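Local coordinates for stringent starvation protein A homolog (Haemophilus influenzae, PDB 3LYK), which probably forms an equimolar complex with the RNA polymerase holoenzyme, but not with the core enzyme, and belongs to the glutathione S-transferase superfamily, at residues I16-Q20 and E103-Y107; F139-F145 and Y182-V186; L49-T54 and L63-N67; K22-E27 and R189-S195. All blocks are in the same frame, centred on the assembly; numbering follows the deposited sequence.

Contact 1: I16-Q20 and E103-Y107; sequences IYCHQ and EQDWY
Build 16-20 as the first turn of helix 16-27, with Gln-20 N donating to Ile-16 O (3.0 Å), and 103-107 as a piece of helix 89-115 that widens into a pi-type turn at 103-106. The two segment axes stay 14.4 Å apart and cross at 120°, so side chains alone, not backbone, span the gap; CA atoms come nearest at Ile-16 and Tyr-107 (8.9 Å) and at Tyr-17 and Glu-103 (10.0 Å). Tyr-17, in the m rotamer, reaches across and donates from OH to Glu-103 OE2 at 2.5 Å, the carboxylate oxygen lying at the edge of its ring. This is the interface between the two domains of the GST fold, where the first helix of the thioredoxin-like N-terminal domain faces the long first helix of the all-helical C-terminal domain. Tyr-107, also m, points into the gap and its OH is used twice: it accepts from Gln-20 NE2 (3.0 Å) and bonds to the carbonyl O of Tyr-156 on helix 152-165. The amide of Gln-20 is satisfied at both ends, since OE1 bonds to Ser-68 OG at the start of helix 68-78. Ile-16, extended (tt), sets CD1 over one face of the Tyr-107 ring, 3.9 Å from the centroid in a CH-pi contact. The Tyr-17 and Tyr-107 rings meet obliquely, centroids 5.7 Å apart and planes at 51°.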
# COMPACT_ATOMS: atom_id res chain seq x y z
N ILE B 16 -0.90 -16.28 -2.83
CA ILE B 16 -0.67 -15.47 -4.02
C ILE B 16 0.35 -14.32 -3.80
O ILE B 16 1.14 -13.99 -4.69
CB ILE B 16 -2.02 -14.98 -4.63
CG1 ILE B 16 -1.80 -14.35 -6.00
CG2 ILE B 16 -2.81 -14.02 -3.67
CD1 ILE B 16 -3.07 -14.17 -6.76
N TYR B 17 0.34 -13.78 -2.57
CA TYR B 17 1.27 -12.74 -2.13
C TYR B 17 2.68 -13.28 -2.03
O TYR B 17 3.63 -12.58 -2.39
CB TYR B 17 0.83 -12.09 -0.79
CG TYR B 17 -0.59 -11.55 -0.90
CD1 TYR B 17 -0.84 -10.41 -1.69
CD2 TYR B 17 -1.67 -12.18 -0.26
CE1 TYR B 17 -2.13 -9.92 -1.84
CE2 TYR B 17 -2.98 -11.69 -0.39
CZ TYR B 17 -3.19 -10.54 -1.19
OH TYR B 17 -4.45 -10.02 -1.39
N CYS B 18 2.83 -14.53 -1.58
CA CYS B 18 4.16 -15.15 -1.53
C CYS B 18 4.63 -15.36 -2.97
O CYS B 18 5.79 -15.11 -3.30
CB CYS B 18 4.13 -16.48 -0.75
SG CYS B 18 3.80 -16.12 1.03
N HIS B 19 3.71 -15.75 -3.82
CA HIS B 19 4.07 -15.95 -5.22
C HIS B 19 4.59 -14.64 -5.90
O HIS B 19 5.63 -14.65 -6.57
CB HIS B 19 2.91 -16.60 -5.99
CG HIS B 19 3.30 -17.10 -7.34
ND1 HIS B 19 2.40 -17.61 -8.24
CD2 HIS B 19 4.52 -17.14 -7.96
CE1 HIS B 19 3.03 -17.94 -9.36
NE2 HIS B 19 4.32 -17.66 -9.21
N GLN B 20 3.89 -13.52 -5.68
CA GLN B 20 4.36 -12.23 -6.19
C GLN B 20 5.83 -11.96 -5.80
O GLN B 20 6.65 -11.56 -6.65
CB GLN B 20 3.52 -11.06 -5.60
CG GLN B 20 2.04 -11.08 -5.91
CD GLN B 20 1.32 -9.94 -5.17
OE1 GLN B 20 1.78 -9.47 -4.13
NE2 GLN B 20 0.20 -9.53 -5.68
N GLU B 103 -5.59 -5.90 -6.95
CA GLU B 103 -5.67 -6.46 -5.63
C GLU B 103 -7.07 -6.27 -5.00
O GLU B 103 -7.63 -7.21 -4.41
CB GLU B 103 -4.60 -5.82 -4.75
CG GLU B 103 -4.03 -6.72 -3.69
CD GLU B 103 -4.74 -6.55 -2.37
OE1 GLU B 103 -5.25 -5.43 -2.11
OE2 GLU B 103 -4.79 -7.52 -1.58
N GLN B 104 -7.65 -5.09 -5.17
CA GLN B 104 -8.92 -4.76 -4.53
C GLN B 104 -10.11 -5.43 -5.22
O GLN B 104 -10.98 -5.97 -4.56
CB GLN B 104 -9.12 -3.24 -4.53
CG GLN B 104 -9.70 -2.73 -3.27
CD GLN B 104 -9.26 -1.28 -2.98
OE1 GLN B 104 -8.34 -1.04 -2.18
NE2 GLN B 104 -9.90 -0.33 -3.63
N ASP B 105 -10.13 -5.36 -6.54
CA ASP B 105 -11.24 -5.83 -7.35
C ASP B 105 -11.16 -7.34 -7.71
O ASP B 105 -12.17 -8.04 -7.63
CB ASP B 105 -11.33 -5.05 -8.66
CG ASP B 105 -11.55 -3.53 -8.47
OD1 ASP B 105 -11.51 -2.80 -9.48
OD2 ASP B 105 -11.77 -3.06 -7.33
N TRP B 106 -9.98 -7.84 -8.13
CA TRP B 106 -9.89 -9.23 -8.60
C TRP B 106 -9.51 -10.23 -7.53
O TRP B 106 -10.11 -11.29 -7.47
CB TRP B 106 -8.95 -9.36 -9.78
CG TRP B 106 -9.42 -8.64 -10.99
CD1 TRP B 106 -10.69 -8.18 -11.24
CD2 TRP B 106 -8.66 -8.37 -12.16
NE1 TRP B 106 -10.75 -7.59 -12.49
CE2 TRP B 106 -9.51 -7.70 -13.07
CE3 TRP B 106 -7.33 -8.63 -12.54
CZ2 TRP B 106 -9.08 -7.27 -14.33
CZ3 TRP B 106 -6.90 -8.21 -13.79
CH2 TRP B 106 -7.76 -7.54 -14.67
N TYR B 107 -8.54 -9.91 -6.67
CA TYR B 107 -8.09 -10.85 -5.66
C TYR B 107 -9.17 -11.45 -4.74
O TYR B 107 -9.07 -12.64 -4.39
CB TYR B 107 -6.88 -10.30 -4.87
CG TYR B 107 -5.52 -10.41 -5.58
CD1 TYR B 107 -5.41 -10.36 -6.97
CD2 TYR B 107 -4.34 -10.57 -4.84
CE1 TYR B 107 -4.18 -10.47 -7.63
CE2 TYR B 107 -3.09 -10.66 -5.49
CZ TYR B 107 -3.03 -10.61 -6.89
OH TYR B 107 -1.81 -10.73 -7.53

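Contact 2: F139-F145 and Y182-V186; sequences FQQMPYF and YMERV
This is a loop-on-helix contact inside the helical C-terminal domain: the connection between helices 118-134 and 152-165 lies against helix 176-187. Residues 139-145 form no regular helix or strand; Tyr-144 and Phe-145 run extended (phi/psi -106/175 and -74/99). Pro-143 and Tyr-182 set the register, with CA atoms 6.9 Å apart. Tyr-182 (t) points at the loop. Phe-139 CZ lies over one face of its ring and Phe-139 CE1 comes within 3.3 Å of Tyr-182 CD1, the two ring planes at 38°, while Pro-143 O and Tyr-144 CA sit at its edge. One turn on, Arg-185 is extended through chi1 and chi2 (both t), then turned at chi3 (m), so that its CD rests over the Tyr-144 ring, 3.9 Å from the centroid in a CH-pi contact, and its guanidinium face meets Pro-143 CA. Val-186 CG1 touches the edge of the Tyr-144 ring, 4.2 Å from CE1. Asp-154 OD1 on helix 152-165 takes both Tyr-182 OH and Phe-145 N. Arg-185 NH1 donates to Pro-143 O at 2.7 Å, so a single arginine satisfies a loop carbonyl with its charged end while its aliphatic stem packs on an aromatic ring.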
# COMPACT_ATOMS: atom_id res chain seq x y z
N PHE B 139 -4.15 -5.62 -24.79
CA PHE B 139 -2.95 -6.18 -25.42
C PHE B 139 -2.73 -5.83 -26.90
O PHE B 139 -1.62 -5.95 -27.41
CB PHE B 139 -2.91 -7.69 -25.21
CG PHE B 139 -3.03 -8.10 -23.77
CD1 PHE B 139 -1.91 -8.07 -22.92
CD2 PHE B 139 -4.26 -8.52 -23.25
CE1 PHE B 139 -2.03 -8.45 -21.58
CE2 PHE B 139 -4.38 -8.93 -21.92
CZ PHE B 139 -3.28 -8.89 -21.08
N GLN B 140 -3.78 -5.39 -27.58
CA GLN B 140 -3.63 -4.96 -28.98
C GLN B 140 -2.66 -3.77 -29.10
O GLN B 140 -2.23 -3.39 -30.19
CB GLN B 140 -5.00 -4.64 -29.62
CG GLN B 140 -5.51 -3.22 -29.38
CD GLN B 140 -6.98 -3.04 -29.76
OE1 GLN B 140 -7.86 -3.73 -29.22
NE2 GLN B 140 -7.26 -2.11 -30.67
N GLN B 141 -2.32 -3.19 -27.94
CA GLN B 141 -1.39 -2.06 -27.86
C GLN B 141 -0.05 -2.48 -27.28
O GLN B 141 1.00 -2.15 -27.85
CB GLN B 141 -2.02 -0.90 -27.07
CG GLN B 141 -2.96 -1.33 -25.91
CD GLN B 141 -4.05 -0.27 -25.54
OE1 GLN B 141 -4.68 -0.36 -24.47
NE2 GLN B 141 -4.26 0.70 -26.43
N MSE B 142 -0.07 -3.21 -26.16
CA MSE B 142 1.20 -3.50 -25.46
C MSE B 142 1.33 -4.95 -25.00
O MSE B 142 0.35 -5.53 -24.60
CB MSE B 142 1.37 -2.54 -24.28
CG MSE B 142 1.57 -1.10 -24.74
SE MSE B 142 1.75 0.07 -23.21
CE MSE B 142 -0.14 0.29 -22.77
N PRO B 143 2.55 -5.52 -25.07
CA PRO B 143 2.68 -6.95 -24.74
C PRO B 143 2.58 -7.30 -23.24
O PRO B 143 2.19 -8.41 -22.93
CB PRO B 143 4.06 -7.33 -25.30
CG PRO B 143 4.83 -6.04 -25.38
CD PRO B 143 3.80 -4.94 -25.60
N TYR B 144 2.93 -6.38 -22.33
CA TYR B 144 2.74 -6.65 -20.90
C TYR B 144 1.58 -5.84 -20.39
O TYR B 144 0.99 -5.12 -21.16
CB TYR B 144 4.03 -6.43 -20.11
CG TYR B 144 5.06 -7.43 -20.54
CD1 TYR B 144 5.11 -8.71 -19.96
CD2 TYR B 144 5.96 -7.13 -21.57
CE1 TYR B 144 6.04 -9.64 -20.39
CE2 TYR B 144 6.90 -8.05 -21.99
CZ TYR B 144 6.92 -9.30 -21.41
OH TYR B 144 7.86 -10.21 -21.82
N PHE B 145 1.19 -6.02 -19.14
CA PHE B 145 -0.10 -5.51 -18.73
C PHE B 145 -0.06 -3.97 -18.58
O PHE B 145 0.40 -3.46 -17.57
CB PHE B 145 -0.57 -6.19 -17.45
CG PHE B 145 -2.01 -6.04 -17.20
CD1 PHE B 145 -2.90 -7.01 -17.62
CD2 PHE B 145 -2.50 -4.91 -16.54
CE1 PHE B 145 -4.28 -6.87 -17.37
CE2 PHE B 145 -3.87 -4.77 -16.27
CZ PHE B 145 -4.76 -5.75 -16.71
N TYR B 182 -0.53 -13.47 -23.66
CA TYR B 182 0.07 -12.88 -22.45
C TYR B 182 0.55 -13.97 -21.48
O TYR B 182 1.65 -13.91 -20.94
CB TYR B 182 -0.96 -11.96 -21.75
CG TYR B 182 -0.47 -11.36 -20.46
CD1 TYR B 182 0.49 -10.32 -20.47
CD2 TYR B 182 -0.93 -11.85 -19.22
CE1 TYR B 182 0.95 -9.76 -19.26
CE2 TYR B 182 -0.49 -11.29 -18.01
CZ TYR B 182 0.45 -10.25 -18.04
OH TYR B 182 0.89 -9.74 -16.85
N MSE B 183 -0.29 -14.98 -21.28
CA MSE B 183 0.07 -16.10 -20.43
C MSE B 183 1.36 -16.75 -20.82
O MSE B 183 2.20 -16.99 -19.96
CB MSE B 183 -1.06 -17.11 -20.34
CG MSE B 183 -2.13 -16.63 -19.37
SE MSE B 183 -3.75 -17.75 -19.37
CE MSE B 183 -3.27 -19.10 -18.14
N GLU B 184 1.54 -17.04 -22.12
CA GLU B 184 2.79 -17.63 -22.56
C GLU B 184 3.96 -16.67 -22.27
O GLU B 184 5.03 -17.08 -21.85
CB GLU B 184 2.72 -17.97 -24.06
CG GLU B 184 3.97 -18.71 -24.60
CD GLU B 184 5.14 -17.78 -25.00
OE1 GLU B 184 4.93 -16.56 -25.28
OE2 GLU B 184 6.29 -18.29 -25.04
N ARG B 185 3.73 -15.39 -22.51
CA ARG B 185 4.80 -14.39 -22.35
C ARG B 185 5.28 -14.34 -20.90
O ARG B 185 6.48 -14.29 -20.63
CB ARG B 185 4.22 -13.04 -22.76
CG ARG B 185 5.19 -11.96 -22.99
CD ARG B 185 4.37 -10.77 -23.60
NE ARG B 185 3.89 -11.11 -24.93
CZ ARG B 185 2.65 -10.96 -25.37
NH1 ARG B 185 1.69 -10.41 -24.64
NH2 ARG B 185 2.38 -11.34 -26.60
N VAL B 186 4.35 -14.42 -19.96
CA VAL B 186 4.77 -14.36 -18.53
C VAL B 186 5.16 -15.73 -17.92
O VAL B 186 6.19 -15.81 -17.20
CB VAL B 186 3.77 -13.57 -17.64
CG1 VAL B 186 3.58 -12.15 -18.18
CG2 VAL B 186 2.38 -14.26 -17.56

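Contact 3: L49-T54 and L63-N67; sequences LNPYGT and LVLFN
Two parts of the thioredoxin-like domain meet here: the loop leading from helix 44-49 to strand 57-60, and the edge strand 63-66 with the residue that starts helix 68-78. Asn-67 occupies the junction position that, in glutathione-binding relatives, precedes the serine holding the gamma-glutamyl end; no ligand role is established here. Asn-67 has positive phi (72/120) and N-caps the helix, its OD1 bonding to Ile-70 N. Asn-50 opens a type I turn closed by Gly-53 N to Asn-50 O (2.9 Å), with Gly-53 itself at phi/psi 60/44. Pair Leu-49 with Val-64 (CA atoms 6.7 Å apart) and Thr-54 with Phe-66 (7.2 Å). No hydrogen bond joins the segments. Val-64 CG1 sits 3.4 Å from Leu-49 O, and Phe-66, in the p rotamer, fills the hollow of the loop, its CZ 3.5 Å from Tyr-52 CD2 with the ring planes at 48°. Tyr-52 OH reaches the dimer interface, bonding to Asp-105 and Arg-101 of the second subunit. Asn-50 (t) organises the loop: OD1 accepts from Tyr-52 N (3.1 Å), an Asx turn, while ND2 donates to Thr-54 OG1 (3.1 Å) and also bonds to Thr-57 OG1. Asn-50 OD1 lies over one face of the Phe-66 ring, and Asn-50 ND2 is 3.6 Å from Phe-66 CB.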
# COMPACT_ATOMS: atom_id res chain seq x y z
N LEU B 49 10.03 -12.70 14.98
CA LEU B 49 10.49 -11.68 14.05
C LEU B 49 9.35 -10.79 13.57
O LEU B 49 9.54 -9.60 13.37
CB LEU B 49 11.22 -12.33 12.87
CG LEU B 49 12.49 -13.12 13.18
CD1 LEU B 49 12.89 -14.07 12.06
CD2 LEU B 49 13.67 -12.22 13.54
N ASN B 50 8.16 -11.37 13.39
CA ASN B 50 6.97 -10.67 12.90
C ASN B 50 5.78 -11.04 13.78
O ASN B 50 5.13 -12.07 13.57
CB ASN B 50 6.70 -11.00 11.41
CG ASN B 50 5.39 -10.39 10.89
OD1 ASN B 50 4.78 -9.57 11.58
ND2 ASN B 50 4.95 -10.78 9.67
N PRO B 51 5.45 -10.16 14.76
CA PRO B 51 4.39 -10.52 15.70
C PRO B 51 3.00 -10.57 15.08
O PRO B 51 2.11 -11.15 15.68
CB PRO B 51 4.51 -9.46 16.82
CG PRO B 51 5.08 -8.17 16.07
CD PRO B 51 6.06 -8.82 15.05
N TYR B 52 2.79 -10.02 13.89
CA TYR B 52 1.49 -10.17 13.24
C TYR B 52 1.34 -11.59 12.67
O TYR B 52 0.24 -12.00 12.33
CB TYR B 52 1.27 -9.14 12.12
CG TYR B 52 1.44 -7.70 12.61
CD1 TYR B 52 0.35 -6.97 13.14
CD2 TYR B 52 2.69 -7.10 12.59
CE1 TYR B 52 0.52 -5.64 13.61
CE2 TYR B 52 2.87 -5.78 13.05
CZ TYR B 52 1.79 -5.05 13.56
OH TYR B 52 2.04 -3.75 14.00
N GLY B 53 2.45 -12.31 12.56
CA GLY B 53 2.45 -13.69 12.07
C GLY B 53 1.90 -13.85 10.67
O GLY B 53 1.11 -14.74 10.43
N THR B 54 2.28 -12.97 9.75
CA THR B 54 1.77 -13.04 8.36
C THR B 54 2.90 -13.47 7.41
O THR B 54 4.10 -13.35 7.74
CB THR B 54 1.27 -11.66 7.88
OG1 THR B 54 2.32 -10.72 8.06
CG2 THR B 54 -0.00 -11.19 8.67
N LEU B 63 16.97 -6.73 9.36
CA LEU B 63 15.78 -6.13 8.77
C LEU B 63 14.67 -7.17 8.66
O LEU B 63 14.89 -8.26 8.12
CB LEU B 63 16.10 -5.56 7.38
CG LEU B 63 14.95 -4.95 6.56
CD1 LEU B 63 14.35 -3.67 7.17
CD2 LEU B 63 15.39 -4.73 5.12
N VAL B 64 13.48 -6.83 9.15
CA VAL B 64 12.30 -7.68 8.96
C VAL B 64 11.21 -6.96 8.18
O VAL B 64 10.68 -5.94 8.63
CB VAL B 64 11.73 -8.20 10.34
CG1 VAL B 64 10.40 -8.97 10.14
CG2 VAL B 64 12.78 -9.04 11.09
N LEU B 65 10.84 -7.47 7.01
CA LEU B 65 9.73 -6.86 6.25
C LEU B 65 8.56 -7.81 6.07
O LEU B 65 8.76 -9.00 5.87
CB LEU B 65 10.22 -6.43 4.85
CG LEU B 65 11.27 -5.31 4.80
CD1 LEU B 65 11.59 -4.99 3.34
CD2 LEU B 65 10.75 -4.05 5.53
N PHE B 66 7.33 -7.29 6.09
CA PHE B 66 6.16 -8.06 5.66
C PHE B 66 5.33 -7.11 4.86
O PHE B 66 5.68 -5.91 4.75
CB PHE B 66 5.38 -8.65 6.85
CG PHE B 66 5.12 -7.66 7.95
CD1 PHE B 66 3.95 -6.89 7.95
CD2 PHE B 66 6.07 -7.45 8.95
CE1 PHE B 66 3.71 -5.96 8.97
CE2 PHE B 66 5.83 -6.52 9.98
CZ PHE B 66 4.66 -5.78 9.97
N ASN B 67 4.23 -7.62 4.31
CA ASN B 67 3.49 -6.97 3.22
C ASN B 67 4.23 -7.05 1.90
O ASN B 67 5.34 -6.50 1.74
CB ASN B 67 3.09 -5.51 3.55
CG ASN B 67 2.26 -4.89 2.47
OD1 ASN B 67 2.78 -4.47 1.44
ND2 ASN B 67 0.94 -4.82 2.68

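Contact 4: K22-E27 and R189-S195; sequences KIVLAE and RDSFLQS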
# COMPACT_ATOMS: atom_id res chain seq x y z
N LYS B 22 8.18 -14.09 -4.73
CA LYS B 22 9.17 -15.03 -5.36
C LYS B 22 9.46 -14.68 -6.78
O LYS B 22 10.55 -14.85 -7.22
CB LYS B 22 8.71 -16.50 -5.30
CG LYS B 22 8.57 -17.04 -3.89
CD LYS B 22 7.90 -18.43 -4.01
CE LYS B 22 7.97 -19.18 -2.72
NZ LYS B 22 7.11 -20.39 -2.87
N ILE B 23 8.49 -14.17 -7.52
CA ILE B 23 8.80 -13.76 -8.90
C ILE B 23 9.80 -12.60 -8.87
O ILE B 23 10.79 -12.58 -9.62
CB ILE B 23 7.54 -13.34 -9.61
CG1 ILE B 23 6.63 -14.55 -9.78
CG2 ILE B 23 7.89 -12.69 -10.97
CD1 ILE B 23 5.22 -14.16 -10.31
N VAL B 24 9.58 -11.65 -7.97
CA VAL B 24 10.52 -10.49 -7.90
C VAL B 24 11.91 -10.90 -7.46
O VAL B 24 12.90 -10.46 -8.05
CB VAL B 24 9.94 -9.33 -7.02
CG1 VAL B 24 10.95 -8.22 -6.85
CG2 VAL B 24 8.60 -8.83 -7.72
N LEU B 25 11.99 -11.77 -6.45
CA LEU B 25 13.31 -12.30 -6.03
C LEU B 25 14.07 -12.97 -7.19
O LEU B 25 15.28 -12.76 -7.32
CB LEU B 25 13.19 -13.27 -4.85
CG LEU B 25 12.83 -12.63 -3.50
CD1 LEU B 25 12.21 -13.63 -2.50
CD2 LEU B 25 14.06 -11.96 -2.87
N ALA B 26 13.36 -13.72 -8.05
CA ALA B 26 13.97 -14.43 -9.15
C ALA B 26 14.33 -13.47 -10.28
O ALA B 26 15.39 -13.62 -10.87
CB ALA B 26 13.04 -15.56 -9.65
N GLU B 27 13.48 -12.47 -10.56
CA GLU B 27 13.83 -11.46 -11.54
C GLU B 27 15.15 -10.80 -11.18
O GLU B 27 15.96 -10.55 -12.06
CB GLU B 27 12.78 -10.36 -11.64
CG GLU B 27 11.59 -10.65 -12.52
CD GLU B 27 11.97 -10.71 -14.03
OE1 GLU B 27 12.75 -9.84 -14.50
OE2 GLU B 27 11.44 -11.61 -14.73
N ARG B 189 8.79 -17.06 -18.61
CA ARG B 189 9.94 -16.22 -18.24
C ARG B 189 10.76 -16.98 -17.23
O ARG B 189 10.18 -17.69 -16.40
CB ARG B 189 9.46 -14.92 -17.56
CG ARG B 189 9.03 -13.86 -18.50
CD ARG B 189 8.66 -12.59 -17.70
NE ARG B 189 9.82 -11.81 -17.28
CZ ARG B 189 10.47 -10.92 -18.04
NH1 ARG B 189 10.12 -10.70 -19.29
NH2 ARG B 189 11.50 -10.24 -17.56
N ASP B 190 12.09 -16.82 -17.25
CA ASP B 190 12.96 -17.50 -16.26
C ASP B 190 12.50 -17.30 -14.82
O ASP B 190 12.55 -18.25 -14.00
CB ASP B 190 14.43 -17.03 -16.33
CG ASP B 190 15.18 -17.61 -17.55
OD1 ASP B 190 14.64 -18.55 -18.21
OD2 ASP B 190 16.31 -17.12 -17.86
N SER B 191 12.05 -16.09 -14.50
CA SER B 191 11.69 -15.79 -13.09
C SER B 191 10.42 -16.53 -12.69
O SER B 191 10.30 -17.03 -11.58
CB SER B 191 11.55 -14.27 -12.84
OG SER B 191 10.58 -13.69 -13.73
N PHE B 192 9.46 -16.55 -13.58
CA PHE B 192 8.21 -17.23 -13.29
C PHE B 192 8.47 -18.72 -13.11
O PHE B 192 8.00 -19.32 -12.13
CB PHE B 192 7.15 -16.99 -14.36
CG PHE B 192 5.80 -17.46 -13.92
CD1 PHE B 192 4.92 -16.59 -13.29
CD2 PHE B 192 5.44 -18.80 -14.06
CE1 PHE B 192 3.67 -17.05 -12.81
CE2 PHE B 192 4.21 -19.28 -13.62
CZ PHE B 192 3.30 -18.41 -12.98
N LEU B 193 9.25 -19.30 -14.03
CA LEU B 193 9.69 -20.71 -13.92
C LEU B 193 10.31 -21.02 -12.56
O LEU B 193 9.87 -21.96 -11.90
CB LEU B 193 10.68 -21.08 -15.03
CG LEU B 193 10.07 -20.97 -16.42
CD1 LEU B 193 11.19 -21.05 -17.47
CD2 LEU B 193 9.05 -22.10 -16.61
N GLN B 194 11.27 -20.21 -12.11
CA GLN B 194 11.80 -20.38 -10.76
C GLN B 194 10.78 -20.22 -9.67
O GLN B 194 10.87 -20.89 -8.65
CB GLN B 194 12.91 -19.38 -10.48
CG GLN B 194 14.23 -19.73 -11.15
CD GLN B 194 15.20 -18.59 -11.02
OE1 GLN B 194 15.62 -18.02 -12.02
NE2 GLN B 194 15.53 -18.22 -9.78
N SER B 195 9.80 -19.32 -9.85
CA SER B 195 8.84 -19.08 -8.76
C SER B 195 7.90 -20.24 -8.50
O SER B 195 7.40 -20.36 -7.37
CB SER B 195 8.02 -17.80 -9.02
OG SER B 195 7.07 -17.99 -10.06
O HOH W 1 12.70 -13.66 -16.07
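Glu-27 is where the polar bonds gather. Glu-27 OE2 takes Arg-189 NE at 3.0 Å and Arg-189 NH2 at 3.1 Å in a salt bridge, with a weak third bond from NH2 to Glu-27 OE1 (3.3 Å). Glu-27 OE2 also accepts a very short hydrogen bond from Ser-191 OG (2.5 Å), and water 1 donates to it (2.8 Å) while accepting from Ser-191 N (3.0 Å). This ties the end of helix 16-27 to the start of helix 190-195, with Arg-189 at its N-cap. Beyond this cluster the helices pack closely, axes 8.0 Å apart at 128°, because Ala-26, Ser-191 and Ser-195 are small: Ala-26 CB and Ser-191 CB are 3.7 Å apart. Lys-22 packs through CB, 4.0 Å from Ser-195 CB. Ile-23 CG1 lies 3.5 Å from Ser-195 OG, which donates to Phe-192 O (2.6 Å) and also bonds to His-19 NE2 of helix 16-27; Ile-23 CD1 is 3.9 Å from Phe-192 CD1. So the last helix of the C-terminal domain crosses the first helix of the thioredoxin-like domain obliquely. Leu-25 turns to strands 3-11 and 30-36, Val-24 and Ile-23 meet helix 152-165, and Phe-192 packs edge-to-face with Trp-162 there.

In the fold
From the N terminus, helix 16-27 opens two of the loops: 16-20 begins contact 1 and 22-27 begins contact 4. Contact 3 then opens and closes within the thioredoxin-like domain, nested inside both. Contact 1 closes at 103-107, joining that domain to the helical one. Contact 2 follows in series, entirely within the helical domain and nested inside contact 4, which closes last at 189-195. Contacts 1 and 4 therefore cross, pinning one helix to both the first and the last helix of the C-terminal domain; His-19 links them through Ser-195 and Phe-192. Contact 2 touches both, while contact 3 stands apart, its centre about 34 Å from that of contact 2.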